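Local coordinates for teichoic acid biosynthesis protein F (Staphylococcus epidermidis, PDB 3L7I) that is a teichoic acid biosynthesis protein of GT-B-type architecture, with two domains each built on a parallel sheet, at residues L566-K571 and E669-A674; M659-G664 and Y695-S700. One frame throughout, in Å; residues are numbered along the deposited sequence.

Contact 1: L566-K571 and E669-A674; sequences LDNLYK and EPYGLA
N568 on helix 566-573 faces Y671 and A674, one helical turn apart on helix 670-677, with N568 CA 7.8 Å from Y671 CA and 7.7 Å from A674 CA. At this spacing a medium-length side chain can bridge the helices, and the amide of N568 does so. With CG anti to the backbone N (chi1 -166°), the amide is carried across to the opposite helix. There ND2 comes to the edge of the Y671 ring, near its plane, 3.3 Å from Y671 CD1. The same nitrogen lies 3.6 Å from A674 CB, so ND2 sits against both Y671 and A674. Amide and ring planes stand 75° apart, which rules out a parallel stack. No hydrogen bond crosses between the two segments, and the 154 Å² they bury comes from van der Waals contact. P670 CG sits 3.3 Å above one face of the Y671 ring, offset toward the rim. The phenol is held at its far end as well: its OH is hydrogen-bonded to OD1 of D565, immediately before helix 566-573. The other carboxylate oxygen of D565 makes a weak hydrogen bond with the backbone N of N568, so one aspartate connects Y671 to the first turn of the facing helix. Around this contact each helix has its own hydrophobic partners: L569 touches F599 and Y570 stacks its ring on it, whereas P670 and L673 pack on strand 637-640. Both helices belong to the C-terminal Rossmann-like domain of the GT-B-type fold, whose parallel sheet includes that strand.

Contact 2: M659-G664 and Y695-S700; sequences MEDLPG and YDRFCS
D661, which reaches R697 from loop 659-664, follows E660, whose carbonyl O accepts a hydrogen bond from L662 N at 2.8 Å. That bond closes an inverse gamma turn centred on D661, in keeping with its phi/psi of -75°/65°. The turn presents the D661 side chain to helix 688-698, although the backbones are well separated: D661 CA and R697 CA lie 10.1 Å apart. R697 covers a little over half of this gap. Its chain is extended from CG to NE, and its NH1 stops 3.7 Å from D661 OD2, a long salt bridge without a hydrogen bond. The carboxylate oxygen comes to the edge of the guanidinium, near its plane, but the two planar groups are almost perpendicular (87°); a two-oxygen, two-nitrogen pairing is therefore absent, and the attraction is probably mainly electrostatic. The pair lies at the surface of the C-terminal Rossmann-like domain of this GT-B-type fold, where the loop leads from strand 637-640 to strand 666-667. Nonpolar contacts lie next to the bridge: R697 CG sits 3.6 Å above the centre of the F698 ring, and M656 touches both D661 and F698. F698 also meets F694, F628 and Y488, the last edge-to-face, and its backbone O takes a hydrogen bond from N486 ND2. Farther along the loop, L662 turns to F639, and P663 packs on Q637 and F639 of strand 637-640.

From the N terminus, the four segments come in the order 566-571, 659-664, 669-674 and 695-700, so the contacts cross. Contact 1 closes a loop with 97 residues between its ends, taking in strands 577-581, 600-602, 618-621, 637-640 and 666-667 of the six-stranded sheet. Contact 2 opens inside that loop and closes beyond it, with 30 intervening residues that include strand 666-667 and helices 670-677 and 680-686. The centres of contacts 1 and 2 are 25 Å apart, and the nearest atoms, about 9 Å apart, do not touch. Contact 1 joins two helices of the C-terminal domain; contact 2 ties a loop of that domain to helix 688-698.

Contact 1: L566-K571 and E669-A674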
ATOM      1  N   LEU A 566     -42.125 -20.227  46.501  1.00 65.90           N
ATOM      2  CA  LEU A 566     -41.310 -20.453  47.697  1.00 65.56           C
ATOM      3  C   LEU A 566     -42.108 -20.456  49.012  1.00 67.34           C
ATOM      4  O   LEU A 566     -41.927 -21.335  49.853  1.00 67.16           O
ATOM      5  CB  LEU A 566     -40.156 -19.454  47.777  1.00 65.37           C
ATOM      6  CG  LEU A 566     -39.161 -19.653  46.642  1.00 63.68           C
ATOM      7  CD1 LEU A 566     -38.065 -18.615  46.756  1.00 63.93           C
ATOM      8  CD2 LEU A 566     -38.589 -21.085  46.612  1.00 62.04           C
ATOM      9  N   ASP A 567     -42.987 -19.480  49.192  1.00 69.33           N
ATOM     10  CA  ASP A 567     -43.857 -19.476  50.356  1.00 71.39           C
ATOM     11  C   ASP A 567     -44.556 -20.801  50.588  1.00 71.43           C
ATOM     12  O   ASP A 567     -44.534 -21.328  51.704  1.00 72.11           O
ATOM     13  CB  ASP A 567     -44.901 -18.380  50.254  1.00 73.75           C
ATOM     14  CG  ASP A 567     -44.509 -17.161  51.027  1.00 75.22           C
ATOM     15  OD1 ASP A 567     -43.889 -17.329  52.124  1.00 75.30           O
ATOM     16  OD2 ASP A 567     -44.819 -16.041  50.544  1.00 76.52           O
ATOM     17  N   ASN A 568     -45.197 -21.331  49.549  1.00 71.02           N
ATOM     18  CA  ASN A 568     -45.925 -22.577  49.719  1.00 71.42           C
ATOM     19  C   ASN A 568     -44.926 -23.636  50.115  1.00 69.74           C
ATOM     20  O   ASN A 568     -45.116 -24.349  51.112  1.00 70.63           O
ATOM     21  CB  ASN A 568     -46.658 -23.009  48.452  1.00 71.30           C
ATOM     22  CG  ASN A 568     -47.665 -24.106  48.721  1.00 72.60           C
ATOM     23  OD1 ASN A 568     -48.551 -23.937  49.553  1.00 74.90           O
ATOM     24  ND2 ASN A 568     -47.527 -25.242  48.036  1.00 71.42           N
ATOM     25  N   LEU A 569     -43.860 -23.722  49.323  1.00 67.58           N
ATOM     26  CA  LEU A 569     -42.808 -24.687  49.537  1.00 66.04           C
ATOM     27  C   LEU A 569     -42.291 -24.588  50.973  1.00 66.80           C
ATOM     28  O   LEU A 569     -42.156 -25.590  51.671  1.00 67.03           O
ATOM     29  CB  LEU A 569     -41.689 -24.450  48.512  1.00 64.07           C
ATOM     30  CG  LEU A 569     -41.770 -25.214  47.194  1.00 62.95           C
ATOM     31  CD1 LEU A 569     -40.546 -24.966  46.393  1.00 61.34           C
ATOM     32  CD2 LEU A 569     -41.849 -26.692  47.452  1.00 62.80           C
ATOM     33  N   TYR A 570     -42.019 -23.368  51.412  1.00 67.48           N
ATOM     34  CA  TYR A 570     -41.525 -23.122  52.759  1.00 68.54           C
ATOM     35  C   TYR A 570     -42.502 -23.646  53.811  1.00 70.60           C
ATOM     36  O   TYR A 570     -42.095 -24.303  54.753  1.00 71.08           O
ATOM     37  CB  TYR A 570     -41.287 -21.620  52.922  1.00 69.37           C
ATOM     38  CG  TYR A 570     -40.536 -21.166  54.152  1.00 70.44           C
ATOM     39  CD1 TYR A 570     -39.586 -21.974  54.793  1.00 69.89           C
ATOM     40  CD2 TYR A 570     -40.751 -19.906  54.651  1.00 72.25           C
ATOM     41  CE1 TYR A 570     -38.904 -21.515  55.913  1.00 71.18           C
ATOM     42  CE2 TYR A 570     -40.085 -19.457  55.751  1.00 73.50           C
ATOM     43  CZ  TYR A 570     -39.162 -20.245  56.377  1.00 72.97           C
ATOM     44  OH  TYR A 570     -38.525 -19.695  57.472  1.00 74.60           O
ATOM     45  N   LYS A 571     -43.791 -23.355  53.636  1.00 73.13           N
ATOM     46  CA  LYS A 571     -44.851 -23.853  54.523  1.00 78.74           C
ATOM     47  C   LYS A 571     -44.954 -25.386  54.543  1.00 80.33           C
ATOM     48  O   LYS A 571     -45.175 -25.991  55.594  1.00 84.33           O
ATOM     49  CB  LYS A 571     -46.209 -23.270  54.108  1.00 82.35           C
ATOM     50  CG  LYS A 571     -46.577 -21.934  54.755  1.00 84.11           C
ATOM     51  CD  LYS A 571     -47.934 -21.399  54.224  1.00 88.25           C
ATOM     52  CE  LYS A 571     -48.684 -20.522  55.245  1.00 92.90           C
ATOM     53  NZ  LYS A 571     -47.922 -19.322  55.721  1.00 90.35           N
ATOM     54  N   GLU A 669     -48.998 -27.212  37.636  1.00 75.29           N
ATOM     55  CA  GLU A 669     -49.133 -26.351  38.807  1.00 74.44           C
ATOM     56  C   GLU A 669     -48.130 -26.790  39.883  1.00 73.18           C
ATOM     57  O   GLU A 669     -47.830 -27.972  40.026  1.00 73.98           O
ATOM     58  CB  GLU A 669     -50.583 -26.355  39.339  1.00 76.79           C
ATOM     59  CG  GLU A 669     -50.794 -27.005  40.724  1.00 77.69           C
ATOM     60  CD  GLU A 669     -51.221 -28.469  40.657  1.00 80.01           C
ATOM     61  OE1 GLU A 669     -50.789 -29.184  39.729  1.00 80.20           O
ATOM     62  OE2 GLU A 669     -51.993 -28.913  41.538  1.00 81.77           O
ATOM     63  N   PRO A 670     -47.597 -25.834  40.644  1.00 71.32           N
ATOM     64  CA  PRO A 670     -46.644 -26.128  41.720  1.00 70.15           C
ATOM     65  C   PRO A 670     -47.234 -26.927  42.882  1.00 71.88           C
ATOM     66  O   PRO A 670     -46.494 -27.630  43.550  1.00 71.56           O
ATOM     67  CB  PRO A 670     -46.305 -24.735  42.236  1.00 68.30           C
ATOM     68  CG  PRO A 670     -47.546 -23.924  41.913  1.00 69.45           C
ATOM     69  CD  PRO A 670     -47.847 -24.388  40.532  1.00 70.34           C
ATOM     70  N   TYR A 671     -48.536 -26.817  43.129  1.00 73.78           N
ATOM     71  CA  TYR A 671     -49.119 -27.293  44.394  1.00 75.25           C
ATOM     72  C   TYR A 671     -49.238 -28.794  44.565  1.00 77.09           C
ATOM     73  O   TYR A 671     -49.198 -29.284  45.693  1.00 77.69           O
ATOM     74  CB  TYR A 671     -50.446 -26.594  44.658  1.00 76.69           C
ATOM     75  CG  TYR A 671     -50.222 -25.124  44.539  1.00 74.90           C
ATOM     76  CD1 TYR A 671     -49.505 -24.447  45.514  1.00 73.23           C
ATOM     77  CD2 TYR A 671     -50.633 -24.424  43.419  1.00 74.89           C
ATOM     78  CE1 TYR A 671     -49.251 -23.107  45.409  1.00 71.69           C
ATOM     79  CE2 TYR A 671     -50.386 -23.077  43.307  1.00 73.34           C
ATOM     80  CZ  TYR A 671     -49.691 -22.424  44.306  1.00 71.75           C
ATOM     81  OH  TYR A 671     -49.425 -21.084  44.212  1.00 70.34           O
ATOM     82  N   GLY A 672     -49.377 -29.521  43.458  1.00 78.11           N
ATOM     83  CA  GLY A 672     -49.423 -30.972  43.513  1.00 79.97           C
ATOM     84  C   GLY A 672     -48.011 -31.493  43.682  1.00 78.46           C
ATOM     85  O   GLY A 672     -47.768 -32.509  44.341  1.00 79.48           O
ATOM     86  N   LEU A 673     -47.071 -30.775  43.072  1.00 76.11           N
ATOM     87  CA  LEU A 673     -45.651 -31.052  43.205  1.00 74.40           C
ATOM     88  C   LEU A 673     -45.257 -30.987  44.683  1.00 73.86           C
ATOM     89  O   LEU A 673     -44.610 -31.901  45.203  1.00 74.22           O
ATOM     90  CB  LEU A 673     -44.860 -30.019  42.396  1.00 71.95           C
ATOM     91  CG  LEU A 673     -43.660 -30.500  41.587  1.00 70.90           C
ATOM     92  CD1 LEU A 673     -42.843 -29.305  41.107  1.00 68.32           C
ATOM     93  CD2 LEU A 673     -42.812 -31.433  42.424  1.00 71.01           C
ATOM     94  N   ALA A 674     -45.670 -29.908  45.355  1.00 73.16           N
ATOM     95  CA  ALA A 674     -45.400 -29.717  46.783  1.00 72.75           C
ATOM     96  C   ALA A 674     -45.875 -30.916  47.596  1.00 75.03           C
ATOM     97  O   ALA A 674     -45.115 -31.504  48.351  1.00 74.89           O
ATOM     98  CB  ALA A 674     -46.044 -28.435  47.294  1.00 72.26           C
TER

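Contact 2: M659-G664 and Y695-S700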
ATOM      1  N   MET A 659     -43.744 -36.167  26.420  1.00 86.21           N
ATOM      2  CA  MET A 659     -45.007 -36.453  27.052  1.00 87.62           C
ATOM      3  C   MET A 659     -44.989 -37.805  27.733  1.00 90.16           C
ATOM      4  O   MET A 659     -45.748 -38.046  28.668  1.00 90.49           O
ATOM      5  CB  MET A 659     -46.128 -36.388  26.027  1.00 90.56           C
ATOM      6  CG  MET A 659     -47.155 -35.334  26.352  1.00 88.97           C
ATOM      7  SD  MET A 659     -46.377 -33.857  27.001  1.00 83.59           S
ATOM      8  CE  MET A 659     -46.813 -32.662  25.734  1.00 83.79           C
ATOM      9  N   GLU A 660     -44.111 -38.688  27.285  1.00125.77           N
ATOM     10  CA  GLU A 660     -44.149 -40.053  27.773  1.00129.21           C
ATOM     11  C   GLU A 660     -42.932 -40.418  28.609  1.00127.83           C
ATOM     12  O   GLU A 660     -42.900 -40.210  29.824  1.00125.71           O
ATOM     13  CB  GLU A 660     -44.282 -41.010  26.592  1.00134.19           C
ATOM     14  CG  GLU A 660     -45.305 -42.103  26.806  1.00138.71           C
ATOM     15  CD  GLU A 660     -46.194 -42.298  25.597  1.00142.31           C
ATOM     16  OE1 GLU A 660     -45.762 -41.933  24.480  1.00142.79           O
ATOM     17  OE2 GLU A 660     -47.324 -42.805  25.768  1.00144.78           O
ATOM     18  N   ASP A 661     -41.925 -40.941  27.926  1.00 94.30           N
ATOM     19  CA  ASP A 661     -40.793 -41.596  28.562  1.00 94.50           C
ATOM     20  C   ASP A 661     -39.754 -40.686  29.227  1.00 89.67           C
ATOM     21  O   ASP A 661     -38.601 -40.649  28.808  1.00 89.19           O
ATOM     22  CB  ASP A 661     -40.108 -42.524  27.548  1.00 98.63           C
ATOM     23  CG  ASP A 661     -39.715 -41.805  26.270  1.00 97.77           C
ATOM     24  OD1 ASP A 661     -39.207 -40.670  26.370  1.00 93.18           O
ATOM     25  OD2 ASP A 661     -39.915 -42.372  25.173  1.00101.89           O
ATOM     26  N   LEU A 662     -40.155 -39.968  30.272  1.00 83.77           N
ATOM     27  CA  LEU A 662     -39.174 -39.358  31.176  1.00 81.05           C
ATOM     28  C   LEU A 662     -39.354 -39.884  32.610  1.00 81.78           C
ATOM     29  O   LEU A 662     -40.402 -40.457  32.939  1.00 84.05           O
ATOM     30  CB  LEU A 662     -39.119 -37.819  31.069  1.00 78.20           C
ATOM     31  CG  LEU A 662     -40.351 -36.969  31.296  1.00 78.14           C
ATOM     32  CD1 LEU A 662     -40.118 -35.543  30.820  1.00 75.61           C
ATOM     33  CD2 LEU A 662     -41.550 -37.622  30.575  1.00 81.11           C
ATOM     34  N   PRO A 663     -38.324 -39.702  33.455  1.00 79.97           N
ATOM     35  CA  PRO A 663     -38.150 -40.464  34.697  1.00 80.91           C
ATOM     36  C   PRO A 663     -39.108 -40.060  35.801  1.00 80.98           C
ATOM     37  O   PRO A 663     -39.123 -40.717  36.835  1.00 82.06           O
ATOM     38  CB  PRO A 663     -36.736 -40.087  35.152  1.00 78.54           C
ATOM     39  CG  PRO A 663     -36.312 -38.937  34.318  1.00 76.11           C
ATOM     40  CD  PRO A 663     -37.435 -38.533  33.418  1.00 76.81           C
ATOM     41  N   GLY A 664     -39.862 -38.985  35.598  1.00 79.91           N
ATOM     42  CA  GLY A 664     -40.773 -38.486  36.609  1.00 79.91           C
ATOM     43  C   GLY A 664     -42.015 -37.859  36.016  1.00 80.48           C
ATOM     44  O   GLY A 664     -42.141 -37.714  34.808  1.00 80.68           O
ATOM     45  N   TYR A 695     -32.642 -44.658  32.971  1.00 84.54           N
ATOM     46  CA  TYR A 695     -31.240 -44.949  33.268  1.00 83.92           C
ATOM     47  C   TYR A 695     -30.671 -45.929  32.259  1.00 85.96           C
ATOM     48  O   TYR A 695     -29.487 -45.904  31.959  1.00 85.09           O
ATOM     49  CB  TYR A 695     -31.079 -45.521  34.673  1.00 84.76           C
ATOM     50  CG  TYR A 695     -29.682 -46.023  34.961  1.00 84.79           C
ATOM     51  CD1 TYR A 695     -28.737 -45.201  35.547  1.00 82.16           C
ATOM     52  CD2 TYR A 695     -29.309 -47.316  34.641  1.00 87.61           C
ATOM     53  CE1 TYR A 695     -27.461 -45.658  35.814  1.00 82.33           C
ATOM     54  CE2 TYR A 695     -28.040 -47.778  34.904  1.00 87.81           C
ATOM     55  CZ  TYR A 695     -27.122 -46.951  35.491  1.00 85.17           C
ATOM     56  OH  TYR A 695     -25.855 -47.415  35.756  1.00 85.51           O
ATOM     57  N   ASP A 696     -31.516 -46.808  31.748  1.00 88.85           N
ATOM     58  CA  ASP A 696     -31.056 -47.787  30.781  1.00 91.13           C
ATOM     59  C   ASP A 696     -30.718 -47.056  29.510  1.00 89.57           C
ATOM     60  O   ASP A 696     -29.689 -47.308  28.900  1.00 89.60           O
ATOM     61  CB  ASP A 696     -32.142 -48.832  30.488  1.00 94.70           C
ATOM     62  CG  ASP A 696     -32.232 -49.903  31.560  1.00 97.07           C
ATOM     63  OD1 ASP A 696     -31.348 -49.940  32.450  1.00 96.14           O
ATOM     64  OD2 ASP A 696     -33.191 -50.715  31.503  1.00100.00           O
ATOM     65  N   ARG A 697     -31.594 -46.133  29.127  1.00 88.28           N
ATOM     66  CA  ARG A 697     -31.542 -45.527  27.804  1.00 87.39           C
ATOM     67  C   ARG A 697     -30.461 -44.448  27.659  1.00 84.09           C
ATOM     68  O   ARG A 697     -29.835 -44.341  26.612  1.00 83.81           O
ATOM     69  CB  ARG A 697     -32.912 -44.960  27.422  1.00 87.51           C
ATOM     70  CG  ARG A 697     -33.002 -44.562  25.972  1.00 87.41           C
ATOM     71  CD  ARG A 697     -34.363 -44.023  25.569  1.00 87.77           C
ATOM     72  NE  ARG A 697     -34.317 -43.545  24.185  1.00 87.45           N
ATOM     73  CZ  ARG A 697     -35.276 -42.854  23.569  1.00 87.33           C
ATOM     74  NH1 ARG A 697     -36.398 -42.532  24.203  1.00 87.51           N
ATOM     75  NH2 ARG A 697     -35.106 -42.476  22.307  1.00 87.13           N
ATOM     76  N   PHE A 698     -30.231 -43.660  28.704  1.00 81.72           N
ATOM     77  CA  PHE A 698     -29.372 -42.501  28.574  1.00 78.58           C
ATOM     78  C   PHE A 698     -28.145 -42.505  29.472  1.00 77.35           C
ATOM     79  O   PHE A 698     -27.200 -41.762  29.214  1.00 75.20           O
ATOM     80  CB  PHE A 698     -30.177 -41.235  28.823  1.00 76.50           C
ATOM     81  CG  PHE A 698     -31.417 -41.150  28.011  1.00 77.70           C
ATOM     82  CD1 PHE A 698     -31.363 -40.783  26.684  1.00 77.48           C
ATOM     83  CD2 PHE A 698     -32.654 -41.431  28.575  1.00 79.17           C
ATOM     84  CE1 PHE A 698     -32.527 -40.711  25.922  1.00 78.77           C
ATOM     85  CE2 PHE A 698     -33.812 -41.354  27.826  1.00 80.43           C
ATOM     86  CZ  PHE A 698     -33.750 -40.994  26.497  1.00 80.26           C
ATOM     87  N   CYS A 699     -28.137 -43.320  30.519  1.00 78.75           N
ATOM     88  CA  CYS A 699     -27.064 -43.194  31.501  1.00 77.47           C
ATOM     89  C   CYS A 699     -26.245 -44.451  31.697  1.00 79.66           C
ATOM     90  O   CYS A 699     -25.316 -44.467  32.509  1.00 78.96           O
ATOM     91  CB  CYS A 699     -27.623 -42.754  32.848  1.00 76.56           C
ATOM     92  SG  CYS A 699     -29.064 -41.694  32.723  1.00 75.39           S
ATOM     93  N   SER A 700     -26.586 -45.498  30.955  1.00 82.46           N
ATOM     94  CA  SER A 700     -25.978 -46.809  31.159  1.00 85.10           C
ATOM     95  C   SER A 700     -24.500 -46.815  30.786  1.00 84.39           C
ATOM     96  O   SER A 700     -23.728 -47.623  31.284  1.00 85.81           O
ATOM     97  CB  SER A 700     -26.716 -47.863  30.331  1.00 88.34           C
ATOM     98  OG  SER A 700     -26.505 -47.649  28.945  1.00 88.18           O
TER